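Long-range contacts in protein argonaute (PDB 5G5S), which uses short single-stranded DNA guides to bind and slice complementary target DNA, and may help defend the cell against invading genetic elements: residues H27-K32 with F60-K65; G49-N54 with A100-R105. All blocks are in the same frame, centred on the assembly; numbering follows the deposited sequence.

Contact 1 of 2, residues H27-K32 with F60-K65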
ATOM      1  N   HIS A  27     -21.382   2.512  31.216  1.00 80.03           N
ATOM      2  CA  HIS A  27     -22.607   1.869  31.654  1.00 81.12           C
ATOM      3  C   HIS A  27     -23.052   0.730  30.755  1.00 83.66           C
ATOM      4  O   HIS A  27     -23.124   0.884  29.534  1.00 82.18           O
ATOM      5  CB  HIS A  27     -23.691   2.935  31.871  1.00 84.72           C
ATOM      6  CG  HIS A  27     -23.188   4.097  32.669  1.00 89.65           C
ATOM      7  ND1 HIS A  27     -23.239   4.095  34.056  1.00 93.46           N
ATOM      8  CD2 HIS A  27     -22.534   5.209  32.258  1.00 91.41           C
ATOM      9  CE1 HIS A  27     -22.664   5.226  34.435  1.00 93.66           C
ATOM     10  NE2 HIS A  27     -22.220   5.926  33.388  1.00 92.90           N
ATOM     11  N   PHE A  28     -23.315  -0.428  31.376  1.00 81.34           N
ATOM     12  CA  PHE A  28     -23.725  -1.652  30.693  1.00 81.90           C
ATOM     13  C   PHE A  28     -25.233  -1.760  30.609  1.00 88.66           C
ATOM     14  O   PHE A  28     -25.929  -1.573  31.611  1.00 90.07           O
ATOM     15  CB  PHE A  28     -23.087  -2.895  31.347  1.00 84.19           C
ATOM     16  CG  PHE A  28     -21.580  -2.848  31.299  1.00 84.41           C
ATOM     17  CD1 PHE A  28     -20.888  -3.297  30.177  1.00 87.34           C
ATOM     18  CD2 PHE A  28     -20.851  -2.290  32.345  1.00 86.57           C
ATOM     19  CE1 PHE A  28     -19.493  -3.217  30.114  1.00 87.77           C
ATOM     20  CE2 PHE A  28     -19.458  -2.192  32.275  1.00 89.07           C
ATOM     21  CZ  PHE A  28     -18.788  -2.652  31.159  1.00 86.86           C
ATOM     22  N   TYR A  29     -25.731  -2.012  29.387  1.00 85.62           N
ATOM     23  CA  TYR A  29     -27.150  -2.148  29.076  1.00 88.24           C
ATOM     24  C   TYR A  29     -27.400  -3.321  28.144  1.00 93.64           C
ATOM     25  O   TYR A  29     -26.490  -3.769  27.449  1.00 91.14           O
ATOM     26  CB  TYR A  29     -27.690  -0.869  28.408  1.00 90.32           C
ATOM     27  CG  TYR A  29     -27.609   0.380  29.256  1.00 92.84           C
ATOM     28  CD1 TYR A  29     -28.575   0.658  30.217  1.00 97.27           C
ATOM     29  CD2 TYR A  29     -26.607   1.323  29.047  1.00 91.87           C
ATOM     30  CE1 TYR A  29     -28.517   1.815  30.990  1.00 97.93           C
ATOM     31  CE2 TYR A  29     -26.541   2.489  29.809  1.00 93.88           C
ATOM     32  CZ  TYR A  29     -27.492   2.722  30.791  1.00102.56           C
ATOM     33  OH  TYR A  29     -27.433   3.859  31.560  1.00103.50           O
ATOM     34  N   ARG A  30     -28.645  -3.811  28.134  1.00 95.17           N
ATOM     35  CA  ARG A  30     -29.137  -4.849  27.231  1.00 97.36           C
ATOM     36  C   ARG A  30     -30.519  -4.430  26.738  1.00105.88           C
ATOM     37  O   ARG A  30     -31.245  -3.746  27.469  1.00106.89           O
ATOM     38  CB  ARG A  30     -29.141  -6.259  27.873  1.00 99.72           C
ATOM     39  CG  ARG A  30     -30.198  -6.512  28.960  1.00111.19           C
ATOM     40  CD  ARG A  30     -30.187  -7.950  29.452  1.00118.23           C
ATOM     41  NE  ARG A  30     -29.098  -8.188  30.400  1.00124.89           N
ATOM     42  CZ  ARG A  30     -28.794  -9.371  30.923  1.00141.02           C
ATOM     43  NH1 ARG A  30     -29.495 -10.451  30.598  1.00137.58           N
ATOM     44  NH2 ARG A  30     -27.784  -9.485  31.775  1.00121.93           N
ATOM     45  N   ILE A  31     -30.866  -4.798  25.493  1.00105.15           N
ATOM     46  CA  ILE A  31     -32.179  -4.479  24.926  1.00108.91           C
ATOM     47  C   ILE A  31     -33.180  -5.408  25.623  1.00117.39           C
ATOM     48  O   ILE A  31     -33.099  -6.631  25.456  1.00117.64           O
ATOM     49  CB  ILE A  31     -32.237  -4.608  23.361  1.00112.61           C
ATOM     50  CG1 ILE A  31     -30.975  -4.053  22.632  1.00109.69           C
ATOM     51  CG2 ILE A  31     -33.556  -4.056  22.778  1.00117.33           C
ATOM     52  CD1 ILE A  31     -30.849  -2.509  22.441  1.00117.30           C
ATOM     53  N   LYS A  32     -34.062  -4.830  26.466  1.00117.80           N
ATOM     54  CA  LYS A  32     -35.093  -5.581  27.197  1.00122.39           C
ATOM     55  C   LYS A  32     -36.330  -5.800  26.322  1.00131.32           C
ATOM     56  O   LYS A  32     -36.906  -6.892  26.337  1.00134.43           O
ATOM     57  CB  LYS A  32     -35.436  -4.952  28.570  1.00126.44           C
ATOM     58  CG  LYS A  32     -35.930  -3.505  28.551  1.00138.61           C
ATOM     59  N   PHE A  60     -24.539  -4.203  25.450  1.00 85.69           N
ATOM     60  CA  PHE A  60     -23.643  -3.156  24.986  1.00 83.74           C
ATOM     61  C   PHE A  60     -23.152  -2.285  26.146  1.00 84.90           C
ATOM     62  O   PHE A  60     -23.583  -2.474  27.285  1.00 84.80           O
ATOM     63  CB  PHE A  60     -24.335  -2.306  23.885  1.00 86.58           C
ATOM     64  CG  PHE A  60     -25.621  -1.607  24.282  1.00 89.50           C
ATOM     65  CD1 PHE A  60     -26.813  -2.316  24.401  1.00 94.49           C
ATOM     66  CD2 PHE A  60     -25.651  -0.234  24.485  1.00 91.49           C
ATOM     67  CE1 PHE A  60     -27.997  -1.674  24.773  1.00 97.52           C
ATOM     68  CE2 PHE A  60     -26.840   0.410  24.849  1.00 96.55           C
ATOM     69  CZ  PHE A  60     -28.007  -0.313  24.976  1.00 96.72           C
ATOM     70  N   VAL A  61     -22.223  -1.360  25.852  1.00 79.42           N
ATOM     71  CA  VAL A  61     -21.656  -0.431  26.827  1.00 77.82           C
ATOM     72  C   VAL A  61     -21.718   0.995  26.264  1.00 80.73           C
ATOM     73  O   VAL A  61     -21.378   1.211  25.103  1.00 79.39           O
ATOM     74  CB  VAL A  61     -20.241  -0.856  27.335  1.00 80.53           C
ATOM     75  CG1 VAL A  61     -19.219  -0.951  26.199  1.00 79.99           C
ATOM     76  CG2 VAL A  61     -19.742   0.062  28.452  1.00 79.90           C
ATOM     77  N   LEU A  62     -22.212   1.940  27.076  1.00 77.90           N
ATOM     78  CA  LEU A  62     -22.329   3.350  26.705  1.00 78.19           C
ATOM     79  C   LEU A  62     -21.388   4.211  27.559  1.00 81.63           C
ATOM     80  O   LEU A  62     -21.207   3.918  28.748  1.00 79.97           O
ATOM     81  CB  LEU A  62     -23.779   3.862  26.847  1.00 80.19           C
ATOM     82  CG  LEU A  62     -24.837   3.320  25.879  1.00 85.61           C
ATOM     83  CD1 LEU A  62     -26.211   3.800  26.274  1.00 88.71           C
ATOM     84  CD2 LEU A  62     -24.548   3.702  24.423  1.00 87.24           C
ATOM     85  N   PRO A  63     -20.806   5.296  26.988  1.00 79.19           N
ATOM     86  CA  PRO A  63     -19.922   6.160  27.794  1.00 78.96           C
ATOM     87  C   PRO A  63     -20.677   7.120  28.727  1.00 84.52           C
ATOM     88  O   PRO A  63     -20.060   7.958  29.384  1.00 85.12           O
ATOM     89  CB  PRO A  63     -19.117   6.909  26.735  1.00 81.25           C
ATOM     90  CG  PRO A  63     -20.024   6.981  25.557  1.00 87.09           C
ATOM     91  CD  PRO A  63     -20.912   5.777  25.592  1.00 81.59           C
ATOM     92  N   TYR A  64     -22.010   6.994  28.781  1.00 92.08           N
ATOM     93  CA  TYR A  64     -22.896   7.843  29.573  1.00 95.61           C
ATOM     94  C   TYR A  64     -24.111   7.063  30.058  1.00102.93           C
ATOM     95  O   TYR A  64     -24.413   5.979  29.541  1.00100.51           O
ATOM     96  CB  TYR A  64     -23.350   9.070  28.744  1.00 96.98           C
ATOM     97  CG  TYR A  64     -23.992   8.711  27.421  1.00 95.29           C
ATOM     98  CD1 TYR A  64     -23.216   8.485  26.287  1.00 92.71           C
ATOM     99  CD2 TYR A  64     -25.371   8.566  27.307  1.00 98.79           C
ATOM    100  CE1 TYR A  64     -23.795   8.116  25.076  1.00 92.15           C
ATOM    101  CE2 TYR A  64     -25.963   8.212  26.097  1.00 98.19           C
ATOM    102  CZ  TYR A  64     -25.168   7.991  24.984  1.00100.35           C
ATOM    103  OH  TYR A  64     -25.734   7.649  23.785  1.00 99.86           O
ATOM    104  N   LYS A  65     -24.803   7.620  31.057  1.00104.45           N
ATOM    105  CA  LYS A  65     -26.019   7.039  31.601  1.00107.01           C
ATOM    106  C   LYS A  65     -27.186   7.645  30.829  1.00114.39           C
ATOM    107  O   LYS A  65     -27.202   8.855  30.568  1.00115.94           O
ATOM    108  CB  LYS A  65     -26.136   7.333  33.108  1.00112.78           C
ATOM    109  CG  LYS A  65     -27.000   6.330  33.873  1.00126.90           C
ATOM    110  CD  LYS A  65     -26.895   6.517  35.384  1.00139.49           C
ATOM    111  CE  LYS A  65     -25.807   5.671  36.009  1.00146.96           C
ATOM    112  NZ  LYS A  65     -25.563   6.041  37.429  1.00159.26           N
TER
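Tyr29 and Phe60 meet at the apolar centre, where the Tyr29 CB methylene lies over one face of the Phe60 ring, offset toward its rim, with Tyr29 CB 3.5 Å from Phe60 CZ. Phe60 CG sits between the backbone N and the carbonyl carbon (chi1 59°). The ring lies against Tyr29 CB and the Tyr29 carbonyl; Ile31 CD1 meets its CE1 atom. The two ring planes are turned 33° apart, an oblique pair with centroids 6.0 Å apart. On the same face of the sheet, the Leu62 side chain crosses that of Tyr29 at about a right angle, Leu62 CD1 3.7 Å from Tyr29 CD2. Phe28 and Val61 pair on the other face, side by side: Val61 CG2 makes a CH-pi contact over the Phe28 ring, 4.0 Å from its centroid.

The backbones beneath form an antiparallel ladder. His27–Leu62 and Tyr29–Phe60 are hydrogen-bonded pairs with two bonds each, Phe28–Val61 the non-hydrogen-bonded pair between them. Leu62 N reaches His27 O at 2.8 Å, and that carbonyl also receives a CA-H...O contact from Val61.

At the polar edge the chain turns aside beyond Pro63, bringing Lys65 across the histidine. Lys65 CB stands over the centre of the His27 imidazole, 7° off the ring normal, while Lys65 CG packs 3.4 Å from Tyr29 OH. Ser89 holds His27 ND1, and the Tyr29 hydroxyl is bonded to Val66 N, which ties the turning chain to the sheet.

The two strands are the central pair of the four-stranded antiparallel sheet of the N-terminal domain. Strand 84-91 flanks 25-31 and strand 51-54 flanks 59-62; helix 41-47 packs against Ile31 and Phe60, and helix 97-111 against Val61.

Contact 2 of 2, residues G49-N54 with A100-R105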
ATOM      1  N   GLY A  49     -22.734   6.354  20.392  1.00 89.89           N
ATOM      2  CA  GLY A  49     -21.364   6.280  20.893  1.00 87.37           C
ATOM      3  C   GLY A  49     -20.973   5.088  21.751  1.00 88.25           C
ATOM      4  O   GLY A  49     -19.991   5.163  22.497  1.00 86.28           O
ATOM      5  N   GLY A  50     -21.711   3.987  21.613  1.00 84.15           N
ATOM      6  CA  GLY A  50     -21.481   2.760  22.362  1.00 81.47           C
ATOM      7  C   GLY A  50     -20.685   1.686  21.649  1.00 85.23           C
ATOM      8  O   GLY A  50     -20.118   1.921  20.576  1.00 85.58           O
ATOM      9  N   MET A  51     -20.650   0.487  22.255  1.00 81.55           N
ATOM     10  CA  MET A  51     -19.922  -0.680  21.763  1.00 81.88           C
ATOM     11  C   MET A  51     -20.615  -1.971  22.206  1.00 84.79           C
ATOM     12  O   MET A  51     -20.986  -2.091  23.380  1.00 84.40           O
ATOM     13  CB  MET A  51     -18.494  -0.648  22.308  1.00 84.16           C
ATOM     14  CG  MET A  51     -17.548  -1.566  21.585  1.00 90.77           C
ATOM     15  SD  MET A  51     -15.913  -1.609  22.352  1.00 96.64           S
ATOM     16  CE  MET A  51     -15.434   0.102  22.215  1.00 92.68           C
ATOM     17  N   ILE A  52     -20.737  -2.950  21.288  1.00 80.52           N
ATOM     18  CA  ILE A  52     -21.383  -4.242  21.555  1.00 80.87           C
ATOM     19  C   ILE A  52     -20.521  -5.157  22.446  1.00 84.44           C
ATOM     20  O   ILE A  52     -19.341  -5.359  22.153  1.00 85.29           O
ATOM     21  CB  ILE A  52     -21.799  -4.963  20.229  1.00 85.68           C
ATOM     22  CG1 ILE A  52     -22.784  -4.117  19.403  1.00 86.33           C
ATOM     23  CG2 ILE A  52     -22.371  -6.368  20.494  1.00 87.54           C
ATOM     24  CD1 ILE A  52     -22.909  -4.507  17.943  1.00 94.76           C
ATOM     25  N   ILE A  53     -21.135  -5.744  23.494  1.00 80.03           N
ATOM     26  CA  ILE A  53     -20.488  -6.721  24.370  1.00 80.48           C
ATOM     27  C   ILE A  53     -20.755  -8.109  23.777  1.00 89.00           C
ATOM     28  O   ILE A  53     -19.813  -8.819  23.416  1.00 90.29           O
ATOM     29  CB  ILE A  53     -20.951  -6.590  25.854  1.00 82.23           C
ATOM     30  CG1 ILE A  53     -20.639  -5.183  26.449  1.00 79.95           C
ATOM     31  CG2 ILE A  53     -20.407  -7.727  26.737  1.00 83.86           C
ATOM     32  CD1 ILE A  53     -19.171  -4.701  26.400  1.00 84.67           C
ATOM     33  N   ASN A  54     -22.044  -8.478  23.664  1.00 88.14           N
ATOM     34  CA  ASN A  54     -22.501  -9.742  23.089  1.00 91.87           C
ATOM     35  C   ASN A  54     -23.685  -9.453  22.168  1.00 97.04           C
ATOM     36  O   ASN A  54     -24.628  -8.763  22.577  1.00 95.97           O
ATOM     37  CB  ASN A  54     -22.899 -10.735  24.191  1.00 94.95           C
ATOM     38  CG  ASN A  54     -22.937 -12.175  23.733  1.00116.33           C
ATOM     39  OD1 ASN A  54     -23.711 -12.562  22.846  1.00110.56           O
ATOM     40  ND2 ASN A  54     -22.103 -13.008  24.341  1.00107.76           N
ATOM     41  N   ALA A 100     -11.720   1.820  26.260  1.00 66.39           N
ATOM     42  CA  ALA A 100     -11.863   3.155  26.844  1.00 67.02           C
ATOM     43  C   ALA A 100     -11.690   4.282  25.801  1.00 69.38           C
ATOM     44  O   ALA A 100     -12.483   5.217  25.815  1.00 69.64           O
ATOM     45  CB  ALA A 100     -10.882   3.333  27.994  1.00 68.94           C
ATOM     46  N   GLU A 101     -10.688   4.172  24.888  1.00 64.01           N
ATOM     47  CA  GLU A 101     -10.415   5.155  23.807  1.00 63.83           C
ATOM     48  C   GLU A 101     -11.662   5.328  22.912  1.00 67.67           C
ATOM     49  O   GLU A 101     -12.084   6.458  22.636  1.00 66.86           O
ATOM     50  CB  GLU A 101      -9.257   4.682  22.906  1.00 63.49           C
ATOM     51  CG  GLU A 101      -7.875   4.736  23.528  1.00 75.71           C
ATOM     52  CD  GLU A 101      -6.807   3.901  22.836  1.00 88.96           C
ATOM     53  OE1 GLU A 101      -7.150   3.170  21.877  1.00 67.01           O
ATOM     54  OE2 GLU A 101      -5.627   3.966  23.262  1.00 76.38           O
ATOM     55  N   LYS A 102     -12.253   4.198  22.486  1.00 63.83           N
ATOM     56  CA  LYS A 102     -13.431   4.192  21.618  1.00 64.20           C
ATOM     57  C   LYS A 102     -14.675   4.724  22.298  1.00 68.73           C
ATOM     58  O   LYS A 102     -15.498   5.363  21.637  1.00 69.51           O
ATOM     59  CB  LYS A 102     -13.673   2.809  20.991  1.00 65.41           C
ATOM     60  CG  LYS A 102     -12.848   2.578  19.741  1.00 84.91           C
ATOM     61  CD  LYS A 102     -11.750   1.561  19.965  1.00102.22           C
ATOM     62  CE  LYS A 102     -10.420   2.024  19.416  1.00121.17           C
ATOM     63  NZ  LYS A 102      -9.282   1.253  19.989  1.00129.55           N
ATOM     64  N   LEU A 103     -14.810   4.484  23.614  1.00 65.32           N
ATOM     65  CA  LEU A 103     -15.954   4.993  24.369  1.00 66.14           C
ATOM     66  C   LEU A 103     -15.863   6.504  24.560  1.00 68.84           C
ATOM     67  O   LEU A 103     -16.870   7.185  24.422  1.00 69.86           O
ATOM     68  CB  LEU A 103     -16.205   4.218  25.677  1.00 67.17           C
ATOM     69  CG  LEU A 103     -16.703   2.755  25.505  1.00 70.02           C
ATOM     70  CD1 LEU A 103     -16.720   2.027  26.806  1.00 70.22           C
ATOM     71  CD2 LEU A 103     -18.091   2.685  24.884  1.00 73.44           C
ATOM     72  N   VAL A 104     -14.644   7.040  24.744  1.00 65.14           N
ATOM     73  CA  VAL A 104     -14.398   8.491  24.853  1.00 66.68           C
ATOM     74  C   VAL A 104     -14.722   9.147  23.496  1.00 69.76           C
ATOM     75  O   VAL A 104     -15.325  10.227  23.471  1.00 71.15           O
ATOM     76  CB  VAL A 104     -12.963   8.824  25.355  1.00 70.03           C
ATOM     77  CG1 VAL A 104     -12.680  10.324  25.312  1.00 71.46           C
ATOM     78  CG2 VAL A 104     -12.736   8.286  26.758  1.00 70.49           C
ATOM     79  N   ARG A 105     -14.365   8.463  22.375  1.00 64.59           N
ATOM     80  CA  ARG A 105     -14.645   8.918  21.008  1.00 63.85           C
ATOM     81  C   ARG A 105     -16.142   8.999  20.795  1.00 70.80           C
ATOM     82  O   ARG A 105     -16.632  10.026  20.321  1.00 72.74           O
ATOM     83  CB  ARG A 105     -13.988   8.000  19.959  1.00 62.61           C
ATOM     84  CG  ARG A 105     -13.893   8.637  18.578  1.00 68.41           C
ATOM     85  CD  ARG A 105     -13.671   7.599  17.504  1.00 70.64           C
ATOM     86  NE  ARG A 105     -13.356   8.208  16.212  1.00 78.83           N
ATOM     87  CZ  ARG A 105     -14.256   8.526  15.286  1.00 90.03           C
ATOM     88  NH1 ARG A 105     -15.549   8.306  15.501  1.00 75.14           N
ATOM     89  NH2 ARG A 105     -13.872   9.071  14.137  1.00 71.36           N
TER
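Met51 lays its terminal methyl against the side of helix 97-111, with CE only 3.5 Å from Lys102 CB, tighter than usual for two carbons. Its CG is anti to the backbone N (chi1 -164°) and the chain runs on extended to the sulfur, then bends at chi3 (-60°), which sets the methyl beside the helix. The methionine and lysine side chains cross obliquely. Beyond CB the lysine turns away from the strand, and its NZ is bonded to Glu98 O, with a salt bridge to Glu101 OE1 whose hydrogen bond is weak, Lys102 NZ to Glu101 OE1 3.4 Å.

The next helix residue, Leu103, carries the rest of the contact through a single methyl. Leu103 CD2 lies 3.9 Å from Gly49 O and 4.2 Å from Met51 CB, close to Gly50 CA as well. This is an edge strand of the N-terminal domain sheet meeting a helix: Met51 lies on strand 51-54, and Gly49 and Gly50 lie in the connection from helix 41-47 to it. No hydrogen bond joins the segments; the contact is van der Waals packing, including the Gly49 carbonyl oxygen against the Leu103 methyl.

Further along the strand, Ile53 and Asn54 both face Ser59 in a classic beta bulge. Val61 of the adjoining strand touches both Met51 and Leu103, while Glu101 and Arg105 reach from the helix to Lys145 and Tyr142.

Overall arrangement
After two earlier strands the chain lays down strand 25-31, passes through helix 41-47, runs by way of two glycines into strand 51-54, and returns as strand 59-62, where contact 1 closes its loop. Contact 2 closes later, when helix 97-111 comes back to segment 49-54, which holds strand 51-54. The segments therefore alternate along the chain, and the two loops cross. They also touch: Val61 N is probably hydrogen-bonded to Met51 O, and Pro63 packs on Gly49 and Leu103. Contact 1 joins the middle strands of the N-terminal sheet, while contact 2 fastens its edge to the helix that carries Lys109, which interacts with guide DNA.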